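Local coordinates for protein BauA (Acinetobacter baumannii, PDB 6HCP) that serves as the outer-membrane receptor for ferric preacinetobactin and probably carries this iron-siderophore complex into the cell by TonB-dependent transport, at residues I65-Y71 / V83-D88; Y104-G108 / V140-P144; S538-P542 / K590-G594; H665-A671 / M699-D705. All blocks are in the same frame, centred on the assembly; numbering follows the deposited sequence.

Interaction 1 of 4, residues I65-Y71 / V83-D88. With EDO (1,2-ethanediol), chain H.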
loop_
_atom_site.group_PDB
_atom_site.type_symbol
_atom_site.label_atom_id
_atom_site.label_comp_id
_atom_site.label_asym_id
_atom_site.label_seq_id
_atom_site.Cartn_x
_atom_site.Cartn_y
_atom_site.Cartn_z
ATOM N N ILE A 65 21.280 -25.976 -10.142
ATOM C CA ILE A 65 19.866 -25.718 -10.415
ATOM C C ILE A 65 19.760 -25.060 -11.780
ATOM O O ILE A 65 20.662 -24.321 -12.198
ATOM C CB ILE A 65 19.223 -24.860 -9.304
ATOM C CG1 ILE A 65 17.718 -24.707 -9.555
ATOM C CG2 ILE A 65 19.905 -23.507 -9.196
ATOM C CD1 ILE A 65 16.870 -24.832 -8.340
ATOM N N SER A 66 18.706 -25.412 -12.522
ATOM C CA SER A 66 18.445 -24.793 -13.807
ATOM C C SER A 66 17.009 -24.269 -13.854
ATOM O O SER A 66 16.073 -25.040 -13.688
ATOM C CB SER A 66 18.687 -25.774 -14.915
ATOM O OG SER A 66 18.301 -25.234 -16.164
ATOM N N TYR A 67 16.875 -22.969 -14.102
ATOM C CA TYR A 67 15.571 -22.305 -14.208
ATOM C C TYR A 67 15.157 -22.254 -15.677
ATOM O O TYR A 67 15.964 -21.934 -16.548
ATOM C CB TYR A 67 15.645 -20.891 -13.642
ATOM C CG TYR A 67 16.102 -20.831 -12.211
ATOM C CD1 TYR A 67 15.237 -21.138 -11.176
ATOM C CD2 TYR A 67 17.416 -20.496 -11.887
ATOM C CE1 TYR A 67 15.675 -21.172 -9.859
ATOM C CE2 TYR A 67 17.861 -20.525 -10.573
ATOM C CZ TYR A 67 16.957 -20.754 -9.548
ATOM O OH TYR A 67 17.396 -20.864 -8.253
ATOM N N THR A 68 13.857 -22.441 -15.922
ATOM C CA THR A 68 13.312 -22.388 -17.295
ATOM C C THR A 68 12.907 -20.959 -17.656
ATOM O O THR A 68 12.652 -20.109 -16.793
ATOM C CB THR A 68 12.127 -23.350 -17.466
ATOM O OG1 THR A 68 11.050 -22.856 -16.666
ATOM C CG2 THR A 68 12.458 -24.768 -17.052
ATOM N N ASP A 69 12.723 -20.750 -18.958
ATOM C CA ASP A 69 12.210 -19.518 -19.482
ATOM C C ASP A 69 10.787 -19.256 -18.951
ATOM O O ASP A 69 10.408 -18.109 -18.837
ATOM C CB ASP A 69 12.286 -19.461 -21.011
ATOM C CG ASP A 69 11.633 -20.613 -21.773
ATOM O OD1 ASP A 69 11.406 -21.690 -21.195
ATOM O OD2 ASP A 69 11.343 -20.402 -22.941
ATOM N N LYS A 70 10.029 -20.304 -18.628
ATOM C CA LYS A 70 8.693 -20.120 -18.037
ATOM C C LYS A 70 8.833 -19.428 -16.667
ATOM O O LYS A 70 8.114 -18.474 -16.358
ATOM C CB LYS A 70 7.952 -21.458 -17.933
ATOM C CG LYS A 70 6.575 -21.399 -17.249
ATOM C CD LYS A 70 5.665 -20.317 -17.811
ATOM C CE LYS A 70 4.184 -20.523 -17.531
ATOM N NZ LYS A 70 3.899 -20.630 -16.078
ATOM N N TYR A 71 9.808 -19.868 -15.859
ATOM C CA TYR A 71 10.085 -19.214 -14.557
ATOM C C TYR A 71 10.490 -17.753 -14.752
ATOM O O TYR A 71 9.974 -16.855 -14.093
ATOM C CB TYR A 71 11.157 -19.968 -13.771
ATOM C CG TYR A 71 11.415 -19.410 -12.395
ATOM C CD1 TYR A 71 10.437 -19.449 -11.415
ATOM C CD2 TYR A 71 12.614 -18.788 -12.091
ATOM C CE1 TYR A 71 10.680 -18.981 -10.134
ATOM C CE2 TYR A 71 12.877 -18.319 -10.818
ATOM C CZ TYR A 71 11.906 -18.414 -9.833
ATOM O OH TYR A 71 12.153 -17.931 -8.575
ATOM N N VAL A 83 16.331 -13.733 -11.564
ATOM C CA VAL A 83 16.094 -15.139 -11.760
ATOM C C VAL A 83 16.732 -15.956 -10.634
ATOM O O VAL A 83 16.109 -16.863 -10.090
ATOM C CB VAL A 83 16.607 -15.618 -13.134
ATOM C CG1 VAL A 83 16.302 -17.084 -13.335
ATOM C CG2 VAL A 83 16.038 -14.794 -14.280
ATOM N N ILE A 84 18.038 -15.764 -10.404
ATOM C CA ILE A 84 18.803 -16.766 -9.638
ATOM C C ILE A 84 18.770 -16.497 -8.126
ATOM O O ILE A 84 19.050 -17.415 -7.347
ATOM C CB ILE A 84 20.251 -16.885 -10.149
ATOM C CG1 ILE A 84 21.058 -15.609 -9.886
ATOM C CG2 ILE A 84 20.231 -17.284 -11.616
ATOM C CD1 ILE A 84 22.542 -15.740 -10.219
ATOM N N ALA A 85 18.495 -15.264 -7.701
ATOM C CA ALA A 85 18.593 -14.916 -6.284
ATOM C C ALA A 85 17.243 -15.066 -5.568
ATOM O O ALA A 85 17.195 -15.042 -4.354
ATOM C CB ALA A 85 19.125 -13.513 -6.108
ATOM N N ALA A 86 16.143 -15.131 -6.313
ATOM C CA ALA A 86 14.820 -14.962 -5.675
ATOM C C ALA A 86 14.582 -16.066 -4.628
ATOM O O ALA A 86 14.126 -15.791 -3.537
ATOM C CB ALA A 86 13.740 -14.932 -6.728
ATOM N N THR A 87 14.898 -17.318 -4.959
ATOM C CA THR A 87 14.585 -18.439 -4.083
ATOM C C THR A 87 15.826 -19.178 -3.570
ATOM O O THR A 87 15.687 -20.182 -2.877
ATOM C CB THR A 87 13.643 -19.432 -4.783
ATOM O OG1 THR A 87 14.214 -19.892 -6.015
ATOM C CG2 THR A 87 12.300 -18.786 -5.037
ATOM N N ASP A 88 17.026 -18.791 -4.018
ATOM C CA ASP A 88 18.216 -19.600 -3.725
ATOM C C ASP A 88 18.931 -19.023 -2.511
ATOM O O ASP A 88 19.498 -17.933 -2.563
ATOM C CB ASP A 88 19.150 -19.646 -4.933
ATOM C CG ASP A 88 20.298 -20.634 -4.794
ATOM O OD1 ASP A 88 20.683 -20.949 -3.641
ATOM O OD2 ASP A 88 20.831 -21.020 -5.845
HETATM C C1 EDO H . 19.437 -29.419 -12.463
HETATM O O1 EDO H . 20.145 -30.622 -12.111
HETATM C C2 EDO H . 18.364 -29.103 -11.420
HETATM O O2 EDO H . 17.702 -27.859 -11.761
HETATM O O HOH W 1 19.883 -19.911 -8.071
HETATM O O HOH W 2 16.275 -21.917 -5.922
HETATM O O HOH W 3 14.925 -18.044 -7.903
#

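Interaction 2 of 4, residues Y104-G108 / V140-P144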
loop_
_atom_site.group_PDB
_atom_site.type_symbol
_atom_site.label_atom_id
_atom_site.label_comp_id
_atom_site.label_asym_id
_atom_site.label_seq_id
_atom_site.Cartn_x
_atom_site.Cartn_y
_atom_site.Cartn_z
ATOM N N TYR A 104 25.903 -10.050 -7.257
ATOM C CA TYR A 104 25.496 -11.189 -6.447
ATOM C C TYR A 104 26.716 -12.020 -6.007
ATOM O O TYR A 104 27.786 -11.959 -6.585
ATOM C CB TYR A 104 24.491 -12.076 -7.190
ATOM C CG TYR A 104 24.896 -12.478 -8.583
ATOM C CD1 TYR A 104 25.639 -13.622 -8.823
ATOM C CD2 TYR A 104 24.488 -11.744 -9.683
ATOM C CE1 TYR A 104 26.084 -13.944 -10.095
ATOM C CE2 TYR A 104 24.887 -12.084 -10.967
ATOM C CZ TYR A 104 25.691 -13.182 -11.179
ATOM O OH TYR A 104 26.103 -13.493 -12.457
ATOM N N TYR A 105 26.532 -12.684 -4.870
ATOM C CA TYR A 105 27.448 -13.622 -4.282
ATOM C C TYR A 105 26.833 -15.021 -4.372
ATOM O O TYR A 105 25.615 -15.179 -4.219
ATOM C CB TYR A 105 27.697 -13.281 -2.813
ATOM C CG TYR A 105 28.354 -11.952 -2.560
ATOM C CD1 TYR A 105 27.626 -10.776 -2.605
ATOM C CD2 TYR A 105 29.652 -11.890 -2.083
ATOM C CE1 TYR A 105 28.211 -9.552 -2.332
ATOM C CE2 TYR A 105 30.282 -10.671 -1.883
ATOM C CZ TYR A 105 29.546 -9.505 -1.947
ATOM O OH TYR A 105 30.156 -8.323 -1.687
ATOM N N ILE A 106 27.688 -16.030 -4.550
ATOM C CA ILE A 106 27.303 -17.431 -4.481
ATOM C C ILE A 106 28.213 -18.109 -3.445
ATOM O O ILE A 106 29.433 -17.933 -3.487
ATOM C CB ILE A 106 27.400 -18.096 -5.875
ATOM C CG1 ILE A 106 26.597 -17.323 -6.932
ATOM C CG2 ILE A 106 26.965 -19.546 -5.790
ATOM C CD1 ILE A 106 26.727 -17.847 -8.340
ATOM N N ARG A 107 27.604 -18.820 -2.485
ATOM C CA ARG A 107 28.319 -19.446 -1.378
ATOM C C ARG A 107 29.239 -18.425 -0.695
ATOM O O ARG A 107 30.320 -18.771 -0.191
ATOM C CB ARG A 107 29.102 -20.667 -1.864
ATOM C CG ARG A 107 28.196 -21.852 -2.152
ATOM C CD ARG A 107 28.929 -23.172 -2.312
ATOM N NE ARG A 107 27.976 -24.258 -2.404
ATOM C CZ ARG A 107 28.277 -25.520 -2.683
ATOM N NH1 ARG A 107 29.487 -25.841 -3.128
ATOM N NH2 ARG A 107 27.313 -26.423 -2.639
ATOM N N GLY A 108 28.776 -17.171 -0.645
ATOM C CA GLY A 108 29.411 -16.127 0.125
ATOM C C GLY A 108 30.628 -15.512 -0.539
ATOM O O GLY A 108 31.331 -14.718 0.099
ATOM N N VAL A 140 22.803 -22.589 -12.696
ATOM C CA VAL A 140 23.756 -22.215 -11.664
ATOM C C VAL A 140 24.443 -23.485 -11.176
ATOM O O VAL A 140 23.788 -24.478 -10.815
ATOM C CB VAL A 140 23.105 -21.477 -10.478
ATOM C CG1 VAL A 140 24.155 -21.048 -9.452
ATOM C CG2 VAL A 140 22.297 -20.280 -10.924
ATOM N N LEU A 141 25.774 -23.415 -11.093
ATOM C CA LEU A 141 26.576 -24.430 -10.417
ATOM C C LEU A 141 27.304 -23.732 -9.272
ATOM O O LEU A 141 28.000 -22.751 -9.503
ATOM C CB LEU A 141 27.568 -25.056 -11.399
ATOM C CG LEU A 141 28.392 -26.205 -10.800
ATOM C CD1 LEU A 141 28.745 -27.228 -11.860
ATOM C CD2 LEU A 141 29.640 -25.692 -10.113
ATOM N N LYS A 142 27.061 -24.185 -8.047
ATOM C CA LYS A 142 27.529 -23.489 -6.874
ATOM C C LYS A 142 28.950 -23.937 -6.530
ATOM O O LYS A 142 29.310 -25.115 -6.625
ATOM C CB LYS A 142 26.572 -23.684 -5.695
ATOM C CG LYS A 142 25.182 -23.114 -5.967
ATOM C CD LYS A 142 24.181 -23.397 -4.888
ATOM C CE LYS A 142 22.754 -23.350 -5.402
ATOM N NZ LYS A 142 21.801 -23.378 -4.279
ATOM N N GLY A 143 29.750 -22.949 -6.132
ATOM C CA GLY A 143 31.155 -23.152 -5.767
ATOM C C GLY A 143 32.062 -23.076 -6.986
ATOM O O GLY A 143 31.607 -22.952 -8.122
ATOM N N PRO A 144 33.387 -23.121 -6.770
ATOM C CA PRO A 144 34.350 -22.985 -7.858
ATOM C C PRO A 144 34.341 -24.233 -8.744
ATOM O O PRO A 144 33.862 -25.305 -8.309
ATOM C CB PRO A 144 35.691 -22.849 -7.132
ATOM C CG PRO A 144 35.459 -23.520 -5.795
ATOM C CD PRO A 144 34.026 -23.189 -5.446
#

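Interaction 3 of 4, residues S538-P542 / K590-G594. With EDO (1,2-ethanediol), chain E.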
loop_
_atom_site.group_PDB
_atom_site.type_symbol
_atom_site.label_atom_id
_atom_site.label_comp_id
_atom_site.label_asym_id
_atom_site.label_seq_id
_atom_site.Cartn_x
_atom_site.Cartn_y
_atom_site.Cartn_z
ATOM N N SER A 538 46.374 -11.566 -1.419
ATOM C CA SER A 538 47.768 -11.124 -1.410
ATOM C C SER A 538 47.845 -9.715 -0.811
ATOM O O SER A 538 46.935 -8.941 -0.991
ATOM C CB SER A 538 48.327 -11.170 -2.802
ATOM O OG SER A 538 48.396 -12.507 -3.294
ATOM N N TYR A 539 48.948 -9.402 -0.127
ATOM C CA TYR A 539 49.154 -8.065 0.420
ATOM C C TYR A 539 50.637 -7.847 0.760
ATOM O O TYR A 539 51.410 -8.789 0.869
ATOM C CB TYR A 539 48.266 -7.877 1.652
ATOM C CG TYR A 539 48.468 -8.915 2.719
ATOM C CD1 TYR A 539 49.504 -8.783 3.623
ATOM C CD2 TYR A 539 47.610 -9.988 2.883
ATOM C CE1 TYR A 539 49.776 -9.752 4.568
ATOM C CE2 TYR A 539 47.840 -10.948 3.858
ATOM C CZ TYR A 539 48.937 -10.839 4.692
ATOM O OH TYR A 539 49.230 -11.763 5.658
ATOM N N LEU A 540 50.982 -6.586 1.021
ATOM C CA LEU A 540 52.302 -6.161 1.473
ATOM C C LEU A 540 52.408 -6.350 2.985
ATOM O O LEU A 540 51.604 -5.801 3.716
ATOM C CB LEU A 540 52.442 -4.695 1.060
ATOM C CG LEU A 540 53.854 -4.125 1.003
ATOM C CD1 LEU A 540 54.782 -5.017 0.184
ATOM C CD2 LEU A 540 53.828 -2.711 0.427
ATOM N N ASP A 541 53.291 -7.259 3.427
ATOM C CA ASP A 541 53.464 -7.641 4.822
ATOM C C ASP A 541 54.648 -6.891 5.455
ATOM O O ASP A 541 55.807 -7.258 5.253
ATOM C CB ASP A 541 53.640 -9.159 4.936
ATOM C CG ASP A 541 53.711 -9.671 6.367
ATOM O OD1 ASP A 541 53.658 -8.833 7.292
ATOM O OD2 ASP A 541 53.913 -10.891 6.546
ATOM N N PRO A 542 54.409 -5.921 6.370
ATOM C CA PRO A 542 55.509 -5.155 6.964
ATOM C C PRO A 542 56.295 -5.924 8.039
ATOM O O PRO A 542 57.390 -5.504 8.415
ATOM C CB PRO A 542 54.814 -3.911 7.543
ATOM C CG PRO A 542 53.398 -4.364 7.803
ATOM C CD PRO A 542 53.091 -5.356 6.698
ATOM N N LYS A 590 43.140 -15.218 7.745
ATOM C CA LYS A 590 44.476 -14.619 7.726
ATOM C C LYS A 590 44.419 -13.283 6.992
ATOM O O LYS A 590 44.037 -13.224 5.831
ATOM C CB LYS A 590 45.480 -15.575 7.077
ATOM C CG LYS A 590 45.533 -16.959 7.711
ATOM C CD LYS A 590 46.236 -18.008 6.874
ATOM C CE LYS A 590 45.893 -19.425 7.287
ATOM N NZ LYS A 590 46.455 -20.410 6.333
ATOM N N THR A 591 44.829 -12.224 7.693
ATOM C CA THR A 591 44.738 -10.854 7.225
ATOM C C THR A 591 46.061 -10.136 7.510
ATOM O O THR A 591 46.826 -10.552 8.350
ATOM C CB THR A 591 43.559 -10.125 7.897
ATOM O OG1 THR A 591 43.866 -9.939 9.283
ATOM C CG2 THR A 591 42.252 -10.878 7.755
ATOM N N LYS A 592 46.294 -9.053 6.781
ATOM C CA LYS A 592 47.485 -8.204 6.934
ATOM C C LYS A 592 47.705 -7.805 8.404
ATOM O O LYS A 592 46.802 -7.282 9.062
ATOM C CB LYS A 592 47.333 -6.963 6.057
ATOM C CG LYS A 592 48.558 -6.061 6.036
ATOM C CD LYS A 592 48.386 -4.826 5.194
ATOM C CE LYS A 592 49.584 -3.900 5.299
ATOM N NZ LYS A 592 49.717 -3.035 4.104
ATOM N N SER A 593 48.867 -8.214 8.931
ATOM C CA SER A 593 49.338 -7.958 10.302
ATOM C C SER A 593 48.474 -8.666 11.345
ATOM O O SER A 593 48.571 -8.340 12.513
ATOM C CB SER A 593 49.408 -6.485 10.604
ATOM O OG SER A 593 50.221 -5.817 9.652
ATOM N N GLY A 594 47.577 -9.566 10.919
ATOM C CA GLY A 594 46.735 -10.280 11.865
ATOM C C GLY A 594 45.572 -9.436 12.393
ATOM O O GLY A 594 44.745 -9.932 13.157
HETATM C C1 EDO E . 40.861 -12.008 2.783
HETATM O O1 EDO E . 41.664 -12.972 2.106
HETATM C C2 EDO E . 41.397 -11.953 4.205
HETATM O O2 EDO E . 42.658 -11.281 4.173
#

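Interaction 4 of 4, residues H665-A671 / M699-D705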
loop_
_atom_site.group_PDB
_atom_site.type_symbol
_atom_site.label_atom_id
_atom_site.label_comp_id
_atom_site.label_asym_id
_atom_site.label_seq_id
_atom_site.Cartn_x
_atom_site.Cartn_y
_atom_site.Cartn_z
ATOM N N HIS A 665 -6.371 -18.594 -28.956
ATOM C CA HIS A 665 -4.979 -18.083 -28.796
ATOM C C HIS A 665 -4.593 -17.995 -27.315
ATOM O O HIS A 665 -5.242 -17.287 -26.544
ATOM C CB HIS A 665 -4.835 -16.736 -29.493
ATOM C CG HIS A 665 -4.938 -16.814 -30.978
ATOM N ND1 HIS A 665 -3.823 -16.813 -31.794
ATOM C CD2 HIS A 665 -6.011 -16.889 -31.796
ATOM C CE1 HIS A 665 -4.209 -16.879 -33.056
ATOM N NE2 HIS A 665 -5.545 -16.911 -33.082
ATOM N N PRO A 666 -3.516 -18.686 -26.869
ATOM C CA PRO A 666 -3.052 -18.574 -25.484
ATOM C C PRO A 666 -2.748 -17.116 -25.110
ATOM O O PRO A 666 -2.137 -16.387 -25.886
ATOM C CB PRO A 666 -1.789 -19.453 -25.420
ATOM C CG PRO A 666 -1.995 -20.464 -26.553
ATOM C CD PRO A 666 -2.772 -19.712 -27.620
ATOM N N VAL A 667 -3.287 -16.695 -23.962
ATOM C CA VAL A 667 -3.056 -15.378 -23.381
ATOM C C VAL A 667 -2.736 -15.562 -21.893
ATOM O O VAL A 667 -3.399 -16.342 -21.207
ATOM C CB VAL A 667 -4.277 -14.457 -23.559
ATOM C CG1 VAL A 667 -4.108 -13.151 -22.805
ATOM C CG2 VAL A 667 -4.563 -14.180 -25.028
ATOM N N THR A 668 -1.696 -14.857 -21.415
ATOM C CA THR A 668 -1.332 -14.873 -20.005
ATOM C C THR A 668 -1.150 -13.432 -19.499
ATOM O O THR A 668 -0.474 -12.609 -20.119
ATOM C CB THR A 668 -0.062 -15.688 -19.745
ATOM O OG1 THR A 668 -0.297 -17.043 -20.104
ATOM C CG2 THR A 668 0.373 -15.654 -18.297
ATOM N N PHE A 669 -1.834 -13.145 -18.392
ATOM C CA PHE A 669 -1.731 -11.894 -17.650
ATOM C C PHE A 669 -0.905 -12.139 -16.381
ATOM O O PHE A 669 -1.108 -13.142 -15.710
ATOM C CB PHE A 669 -3.113 -11.397 -17.226
ATOM C CG PHE A 669 -4.083 -11.171 -18.362
ATOM C CD1 PHE A 669 -4.830 -12.224 -18.874
ATOM C CD2 PHE A 669 -4.206 -9.930 -18.951
ATOM C CE1 PHE A 669 -5.681 -12.030 -19.953
ATOM C CE2 PHE A 669 -5.078 -9.731 -20.011
ATOM C CZ PHE A 669 -5.799 -10.785 -20.523
ATOM N N ARG A 670 0.010 -11.215 -16.072
ATOM C CA ARG A 670 0.866 -11.336 -14.899
ATOM C C ARG A 670 0.920 -9.988 -14.184
ATOM O O ARG A 670 1.051 -8.922 -14.807
ATOM C CB ARG A 670 2.286 -11.773 -15.277
ATOM C CG ARG A 670 2.392 -13.189 -15.809
ATOM C CD ARG A 670 3.792 -13.538 -16.308
ATOM N NE ARG A 670 3.910 -14.947 -16.638
ATOM C CZ ARG A 670 3.997 -15.423 -17.873
ATOM N NH1 ARG A 670 3.757 -14.643 -18.915
ATOM N NH2 ARG A 670 4.330 -16.685 -18.052
ATOM N N ALA A 671 0.860 -10.066 -12.857
ATOM C CA ALA A 671 0.980 -8.928 -11.990
ATOM C C ALA A 671 1.890 -9.335 -10.831
ATOM O O ALA A 671 1.660 -10.372 -10.234
ATOM C CB ALA A 671 -0.376 -8.483 -11.480
ATOM N N MET A 699 4.915 -4.607 -11.328
ATOM C CA MET A 699 5.175 -5.094 -12.690
ATOM C C MET A 699 3.911 -5.742 -13.264
ATOM O O MET A 699 3.272 -6.569 -12.599
ATOM C CB MET A 699 6.309 -6.123 -12.709
ATOM C CG MET A 699 7.662 -5.562 -12.227
ATOM S SD MET A 699 8.966 -6.779 -12.489
ATOM C CE MET A 699 10.329 -6.074 -11.552
ATOM N N LEU A 700 3.567 -5.354 -14.499
ATOM C CA LEU A 700 2.471 -5.988 -15.246
ATOM C C LEU A 700 2.987 -6.492 -16.591
ATOM O O LEU A 700 3.764 -5.807 -17.234
ATOM C CB LEU A 700 1.356 -4.968 -15.477
ATOM C CG LEU A 700 0.755 -4.344 -14.214
ATOM C CD1 LEU A 700 -0.141 -3.163 -14.570
ATOM C CD2 LEU A 700 -0.005 -5.377 -13.401
ATOM N N SER A 701 2.465 -7.640 -17.035
ATOM C CA SER A 701 2.699 -8.062 -18.389
ATOM C C SER A 701 1.480 -8.800 -18.940
ATOM O O SER A 701 0.747 -9.456 -18.202
ATOM C CB SER A 701 3.962 -8.889 -18.532
ATOM O OG SER A 701 3.845 -10.159 -17.931
ATOM N N VAL A 702 1.366 -8.759 -20.273
ATOM C CA VAL A 702 0.355 -9.488 -21.023
ATOM C C VAL A 702 1.030 -10.120 -22.241
ATOM O O VAL A 702 1.715 -9.421 -22.978
ATOM C CB VAL A 702 -0.785 -8.552 -21.464
ATOM C CG1 VAL A 702 -1.810 -9.284 -22.314
ATOM C CG2 VAL A 702 -1.447 -7.884 -20.269
ATOM N N SER A 703 0.838 -11.431 -22.428
ATOM C CA SER A 703 1.361 -12.117 -23.582
ATOM C C SER A 703 0.211 -12.704 -24.418
ATOM O O SER A 703 -0.800 -13.154 -23.887
ATOM C CB SER A 703 2.334 -13.185 -23.180
ATOM O OG SER A 703 1.650 -14.313 -22.665
ATOM N N TYR A 704 0.432 -12.711 -25.736
ATOM C CA TYR A 704 -0.482 -13.274 -26.718
ATOM C C TYR A 704 0.322 -14.118 -27.715
ATOM O O TYR A 704 1.306 -13.630 -28.290
ATOM C CB TYR A 704 -1.209 -12.144 -27.447
ATOM C CG TYR A 704 -2.114 -12.600 -28.568
ATOM C CD1 TYR A 704 -3.438 -12.925 -28.324
ATOM C CD2 TYR A 704 -1.688 -12.576 -29.886
ATOM C CE1 TYR A 704 -4.309 -13.247 -29.353
ATOM C CE2 TYR A 704 -2.537 -12.922 -30.925
ATOM C CZ TYR A 704 -3.847 -13.278 -30.655
ATOM O OH TYR A 704 -4.673 -13.671 -31.667
ATOM N N ASP A 705 -0.133 -15.363 -27.930
ATOM C CA ASP A 705 0.471 -16.276 -28.908
ATOM C C ASP A 705 -0.335 -16.250 -30.219
ATOM O O ASP A 705 -1.537 -16.543 -30.226
ATOM C CB ASP A 705 0.501 -17.702 -28.365
ATOM C CG ASP A 705 1.522 -17.919 -27.252
ATOM O OD1 ASP A 705 1.954 -16.924 -26.647
ATOM O OD2 ASP A 705 1.795 -19.072 -26.944
HETATM O O HOH W 4 0.421 -16.082 -24.559
HETATM O O HOH W 5 2.343 -12.198 -19.253
HETATM O O HOH W 6 3.972 -15.653 -21.659
#

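Interaction 1 of 4, residues I65-Y71 / V83-D88
Aromatic rings combined with trapped water can join a strand to a neighbouring helix without any direct hydrogen bond. Ile65, on strand 64-68, makes a marginal contact, its CG2 lying 4.3 Å from Asp88 OD2. At Ser66 the backbone N donates instead to O2 of a 1,2-ethanediol molecule, 2.8 Å away. The Tyr67 ring has Val83 O over one face and packs against the side chains of Val83 and Ile84, with CD2 3.9 Å from Val83 CG1 and CE2 4.1 Å from Ile84 CG2. Its hydroxyl donates to water 1 (OH to O 2.7 Å), which passes the link on to Ile84 O and Asp88 OD2; Asp88 also forms a salt bridge with Lys142. Water 2 joins Tyr67 OH to Thr87 OG1. All this lies in the plug domain of a TonB-dependent receptor, where strand 64-68 edges the five-stranded sheet, and Met578 of the barrel wall touches Tyr67, Tyr71 and Thr87. Thr68 is the N-cap of helix 69-75, its OG1 accepting a weak bond from Tyr71 N at 3.3 Å. In the first turn of that helix, the Tyr71 ring presents its edge to Val83 O (CE2 to O 3.6 Å), while water 3 bridges Tyr71 OH, Val83 O and Thr87 OG1.

Interaction 2 of 4, residues Y104-G108 / V140-P144
Arg107, Lys142 and Ile106 bury the most surface here, and they illustrate how long polar residues can pack through their aliphatic and planar parts while their charges are satisfied by other partners. The Arg107 side chain is almost fully extended and crosses over the backbone at Lys142 and Gly143: CD is 3.9 Å from Gly143 N, NE is 3.6 Å from Lys142 CB, and one face of the guanidinium covers Lys142 O, with NH1 3.6 Å from that oxygen. Gly143 makes room for this, since a CB at its position would come within 3.0 Å of Arg107 NH1; its positive phi also suits glycine. Both segments belong to the plug domain, and the contact lays the small antiparallel sheet containing strand 105-106 against the end of strand 135-142 in the five-stranded sheet. The guanidinium reaches on to the barrel, where NH2 makes salt bridges with Glu514 and Glu564, so Arg107 ties plug to wall. Lys142 sends its amine in a different direction, to a salt bridge with Asp88, and offers its methylenes to Ile106, whose CG2 lies 4.0 Å from Lys142 CG. Ile106 in turn extends its CD1 to within 4.3 Å of Val140 CG1, continuing the apolar packing back along the strand. Arg107 adopts left-handed helical backbone angles, the chain turning there as it leaves strand 105-106.

Interaction 3 of 4, residues S538-P542 / K590-G594
The extracellular rim of a TonB-dependent barrel is built from strand ends and the loops between them, and here one such loop leans on the end of a strand two places away. Residues 590-594 begin the connection between strands 575-590 and 599-618, while 538-542 close strand 524-541; strand 549-569 is paired with both 524-541 and 575-590 and so runs between them. The principal contact is a CH-pi interaction: Lys592 CB sits 4.0 Å from the centroid of the Tyr539 ring, 18° off its normal, and Lys592 CA approaches Tyr539 CE1 at 3.6 Å over the same face. The ring is thus covered by the root of a lysine rather than by its charge. Extended all the way, the lysine chain then runs past Leu540, with CE 3.2 Å from Leu540 O, and brings the same CE to 4.0 Å from Pro542 CD. What places Lys592 is a type II beta turn, with Lys592 and Ser593 at its two central positions and a bond from Gly594 N to Thr591 O of 2.9 Å; the loop is further held by Thr591 OG1, which is bonded to Asp597 and Asn596. Beyond the lysine, Ser593 OG lies 4.0 Å from Pro542 CG at the exposed corner where the chain leaves its strand. On the other flank, Lys590 O accepts a bond of 2.9 Å from O2 of a 1,2-ethanediol, which also binds Ser537.

Interaction 4 of 4, residues H665-A671 / M699-D705
Strand 697-705, which lies within the predicted TonB C-terminal box, pairs antiparallel with strand 665-674, the segment axes 4.8 Å apart at 176°. On one face apolar groups interlock: Leu700 CD2 fills the space beside small Ala671, 3.7 Å from its CB; Val702 CG2 nestles against Phe669 CD2 at 3.7 Å; and Val667 CG2 meets the edge of the Tyr704 ring, 3.7 Å from CD1. The His665 ring lies nearly parallel to that of Tyr704 but slid aside, its ND1 donating to Asp705 O at 2.8 Å. The opposite face carries Thr668, Arg670, Ser701 and Ser703, and the hollows over the small serines hold water: water 5 joins Arg670 NH1, Ser701 OG and Thr668 O, and water 6 joins Arg670 NH1 to Ser703 OG. Arg670 continues to Asp74 of the plug by a salt bridge. The greasy face, touched by detergent at Phe669, therefore suits the membrane, and the polar, hydrated one the barrel interior.

Overall arrangement
Along the chain the four contacts follow one another in series, first two in the plug, then two in the barrel. Interactions 1 and 2, with centres 14 Å apart, touch directly: strands 64-68 and 135-142 are neighbours in the five-stranded sheet, and a salt bridge from Asp88 to Lys142 links the two contacts. Interaction 4, centred 19 Å from interaction 1, touches it where Lys70 packs on Arg670, and the salt bridge from Arg670 to Asp74 of the same plug helix ties the plug to the barrel's closing strands. Interaction 3 shares the barrel sheet with interaction 4, yet their centres are 56 Å apart, on opposite sides of the chain's centre, one at the extracellular rim and the other near the C-terminus.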